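Side-chain contacts in putative molybdenum cofactor biosynthesis protein (Corynebacterium diphtheriae, PDB 2G2C), which is of uncharacterised function but probably binds molybdopterin in the biosynthesis of the molybdenum cofactor: residues R22-K25 and A26-L30; I10-S14 and D15-T19. All blocks are in the same frame, centred on the assembly; numbering follows the deposited sequence.

Overall arrangement
Contact 2 comes first along the chain, where strand 5-13 runs out at Ser14 and helix 15-19 begins; contact 1 follows, where the loop after that short helix enters helix 26-34. Their centres lie 10 Å apart, on the same side of the chain's centre. Each is a helix start capped by a side-chain oxygen. The Asn24 cap packs on Val12 and Ile17 of contact 2, and farther along its helix Leu30 rests on Ile10. The second helix runs back along the strand from which the first departs. Both contacts sit around the C-terminal half of strand 5-13, next to the outermost strand 42-51, in the probable molybdopterin-binding domain, with a sodium ion about 9 Å from the Ser14 side chain.

Contact 1. Residues R22-K25 and A26-L30; sequences RENK and ALPLL
Asn24 and Leu27 set the geometry here: the asparagine amide lies across the root of the leucine side chain, the two running obliquely to each other. Its oxygen OD1 takes the backbone N-H of Leu27, with 3.0 Å between Asn24 OD1 and Leu27 N and an almost straight N-H...O angle of 165°. The donor does not sit in the amide plane but rises 40° out of it, so the bond misses the lone-pair direction. With chi1 at -177°, CG stands opposite the backbone N and beside the carbonyl carbon, which carries the amide forward over the first turn of the helix. The amide's other arm lies against leucine carbon, Asn24 ND2 being 3.5 Å from Leu27 CB and somewhat farther from CD2. This is a side-chain cap at a helix start, giving a first-turn N-H an acceptor that the helix itself cannot supply.

In the backbone, the carbonyl of Lys25 receives Leu29 N at 3.3 Å from Lys25 O, and Leu29 CB closes in on the same oxygen. Pro28, with no N-H to offer, fits the first turn: its CD is 3.2 Å from Asn24 O, and its CG also borders the carbonyl oxygens of Asn24 and Lys25. Lys25 CB borders Ala26 N.

Around this, helix 26-34 packs on the sheet and against helix 143-153: Ala26 touches Val12 and Leu27 touches Ile10 on strand 5-13, Leu27 also reaches Glu48 of strand 42-51, and Ala26 and Leu29 meet Ile146 of helix 143-153.

Contact 2. Residues I10-S14 and D15-T19; sequences IIVVS and DRIST
Ser14 joins the end of the strand to the first turn of helix 15-19, and its carbonyl makes the first i to i+4 bond, 3.0 Å from Ser14 O to Ser18 N. Its hydroxyl oxygen accepts from the backbone of Ile17, with Ser14 OG 3.0 Å from Ile17 N and the N-H...O angle nearly straight at 171°. A chi1 of 170° swings OG beside its own carbonyl carbon and over the opening turn. Such a bond makes Ser14 the helix N-cap, here placed directly after strand 5-13, which lies between the parallel strands 42-51 and 72-76 of the mixed sheet in the probable molybdopterin-binding domain.

Ile17 backs the cap with carbon: its CG1 lies 3.3 Å from Ser14 OG, and its CD1 packs against Ser14 CB. The same methyl also touches the strand, Ile17 CD1 meeting Val12 CG1 at 3.8 Å, the two side chains crossing at about a right angle. Asn24 touches both of them. The carboxylate of Asp15 is held from outside the turn, OD2 in a salt bridge to Lys84 and OD1 accepting from Glu53 N. At the far end of the helix, Thr19 OG1 donates to Arg16 O over 3.2 Å.

Contact 1. Residues R22-K25 and A26-L30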
# COMPACT_ATOMS: atom_id res chain seq x y z
N ARG A 22 2.82 14.58 14.48
CA ARG A 22 2.12 14.89 13.25
C ARG A 22 0.87 14.01 13.17
O ARG A 22 0.89 12.87 13.61
CB ARG A 22 3.03 14.66 12.04
CG ARG A 22 2.52 15.27 10.75
CD ARG A 22 3.62 15.47 9.69
NE ARG A 22 4.82 16.17 10.16
CZ ARG A 22 4.86 17.35 10.80
NH1 ARG A 22 3.76 18.01 11.12
NH2 ARG A 22 6.04 17.85 11.14
N GLU A 23 -0.21 14.58 12.65
CA GLU A 23 -1.51 13.90 12.54
C GLU A 23 -1.49 12.80 11.49
O GLU A 23 -0.93 13.00 10.40
CB GLU A 23 -2.62 14.89 12.16
CG GLU A 23 -3.07 15.84 13.27
CD GLU A 23 -4.54 16.23 13.15
OE1 GLU A 23 -4.86 17.44 13.25
OE2 GLU A 23 -5.39 15.32 12.97
N ASN A 24 -2.12 11.67 11.79
CA ASN A 24 -2.26 10.63 10.78
C ASN A 24 -3.47 11.00 9.89
O ASN A 24 -4.62 10.70 10.23
CB ASN A 24 -2.41 9.27 11.44
CG ASN A 24 -2.48 8.12 10.42
OD1 ASN A 24 -2.57 8.33 9.19
ND2 ASN A 24 -2.44 6.90 10.93
N LYS A 25 -3.20 11.69 8.80
CA LYS A 25 -4.26 12.04 7.85
C LYS A 25 -4.49 10.96 6.80
O LYS A 25 -5.56 10.93 6.16
CB LYS A 25 -3.95 13.35 7.13
CG LYS A 25 -3.92 14.53 8.05
CD LYS A 25 -3.74 15.80 7.22
CE LYS A 25 -3.57 17.00 8.14
NZ LYS A 25 -2.56 17.92 7.54
N ALA A 26 -3.49 10.10 6.60
CA ALA A 26 -3.60 9.08 5.56
C ALA A 26 -4.64 8.02 5.89
O ALA A 26 -5.38 7.56 5.00
CB ALA A 26 -2.22 8.42 5.30
N LEU A 27 -4.66 7.61 7.15
CA LEU A 27 -5.60 6.57 7.59
C LEU A 27 -7.08 6.95 7.32
O LEU A 27 -7.81 6.21 6.64
CB LEU A 27 -5.36 6.23 9.08
CG LEU A 27 -6.40 5.37 9.75
CD1 LEU A 27 -6.56 3.99 9.06
CD2 LEU A 27 -6.04 5.26 11.21
N PRO A 28 -7.55 8.08 7.88
CA PRO A 28 -8.96 8.44 7.64
C PRO A 28 -9.28 8.72 6.18
O PRO A 28 -10.40 8.42 5.73
CB PRO A 28 -9.19 9.70 8.50
CG PRO A 28 -7.83 10.26 8.74
CD PRO A 28 -6.88 9.04 8.78
N LEU A 29 -8.31 9.27 5.47
CA LEU A 29 -8.49 9.47 4.03
C LEU A 29 -8.67 8.11 3.31
O LEU A 29 -9.65 7.90 2.57
CB LEU A 29 -7.37 10.31 3.39
CG LEU A 29 -7.36 10.35 1.86
CD1 LEU A 29 -8.66 10.91 1.29
CD2 LEU A 29 -6.18 11.16 1.43
N LEU A 30 -7.73 7.19 3.55
CA LEU A 30 -7.88 5.82 2.96
C LEU A 30 -9.19 5.13 3.33
O LEU A 30 -9.80 4.47 2.48
CB LEU A 30 -6.69 4.93 3.33
CG LEU A 30 -5.41 5.35 2.58
CD1 LEU A 30 -4.16 4.87 3.31
CD2 LEU A 30 -5.44 4.86 1.09

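Contact 2. Residues I10-S14 and D15-T19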
# COMPACT_ATOMS: atom_id res chain seq x y z
N ILE A 10 -3.64 -1.17 6.36
CA ILE A 10 -2.99 0.11 6.08
C ILE A 10 -1.72 0.24 6.91
O ILE A 10 -1.73 -0.09 8.13
CB ILE A 10 -3.94 1.30 6.39
CG1 ILE A 10 -5.15 1.25 5.42
CG2 ILE A 10 -3.16 2.65 6.44
CD1 ILE A 10 -6.30 2.18 5.79
N ILE A 11 -0.65 0.70 6.27
CA ILE A 11 0.64 0.92 6.97
C ILE A 11 1.12 2.32 6.66
O ILE A 11 1.48 2.63 5.52
CB ILE A 11 1.71 -0.10 6.52
CG1 ILE A 11 1.20 -1.52 6.84
CG2 ILE A 11 3.04 0.22 7.16
CD1 ILE A 11 1.99 -2.67 6.13
N VAL A 12 1.03 3.21 7.66
CA VAL A 12 1.49 4.57 7.44
C VAL A 12 2.95 4.66 7.93
O VAL A 12 3.25 4.31 9.05
CB VAL A 12 0.57 5.58 8.17
CG1 VAL A 12 1.18 6.96 8.15
CG2 VAL A 12 -0.82 5.57 7.54
N VAL A 13 3.83 5.11 7.05
CA VAL A 13 5.26 5.07 7.30
C VAL A 13 5.73 6.52 7.50
O VAL A 13 5.75 7.32 6.54
CB VAL A 13 6.01 4.39 6.11
CG1 VAL A 13 7.52 4.30 6.36
CG2 VAL A 13 5.40 2.99 5.77
N SER A 14 6.07 6.86 8.74
CA SER A 14 6.40 8.26 9.07
C SER A 14 6.95 8.37 10.46
O SER A 14 6.30 7.97 11.40
CB SER A 14 5.12 9.10 9.05
OG SER A 14 5.34 10.42 9.59
N ASP A 15 8.15 8.93 10.57
CA ASP A 15 8.74 9.17 11.88
C ASP A 15 7.87 10.10 12.72
O ASP A 15 7.56 9.77 13.86
CB ASP A 15 10.15 9.71 11.71
CG ASP A 15 11.12 8.64 11.23
OD1 ASP A 15 10.78 7.46 11.38
OD2 ASP A 15 12.23 8.98 10.77
N ARG A 16 7.42 11.20 12.12
CA ARG A 16 6.66 12.22 12.88
C ARG A 16 5.28 11.72 13.30
O ARG A 16 4.84 11.96 14.43
CB ARG A 16 6.54 13.51 12.08
CG ARG A 16 7.87 14.22 11.77
CD ARG A 16 8.25 15.24 12.83
NE ARG A 16 7.14 16.15 13.13
CZ ARG A 16 7.21 17.20 13.95
NH1 ARG A 16 8.35 17.49 14.58
NH2 ARG A 16 6.14 17.95 14.14
N ILE A 17 4.59 10.99 12.43
CA ILE A 17 3.30 10.46 12.86
C ILE A 17 3.53 9.39 13.94
O ILE A 17 2.78 9.33 14.92
CB ILE A 17 2.48 9.91 11.66
CG1 ILE A 17 2.28 11.03 10.62
CG2 ILE A 17 1.14 9.34 12.15
CD1 ILE A 17 1.69 10.56 9.30
N SER A 18 4.58 8.58 13.77
CA SER A 18 4.90 7.50 14.72
C SER A 18 5.07 7.98 16.15
O SER A 18 4.58 7.35 17.10
CB SER A 18 6.15 6.72 14.28
OG SER A 18 6.33 5.57 15.11
N THR A 19 5.76 9.10 16.29
CA THR A 19 5.99 9.70 17.62
C THR A 19 4.78 10.51 18.11
O THR A 19 4.62 10.75 19.32
CB THR A 19 7.24 10.58 17.61
OG1 THR A 19 7.03 11.68 16.71
CG2 THR A 19 8.46 9.80 17.15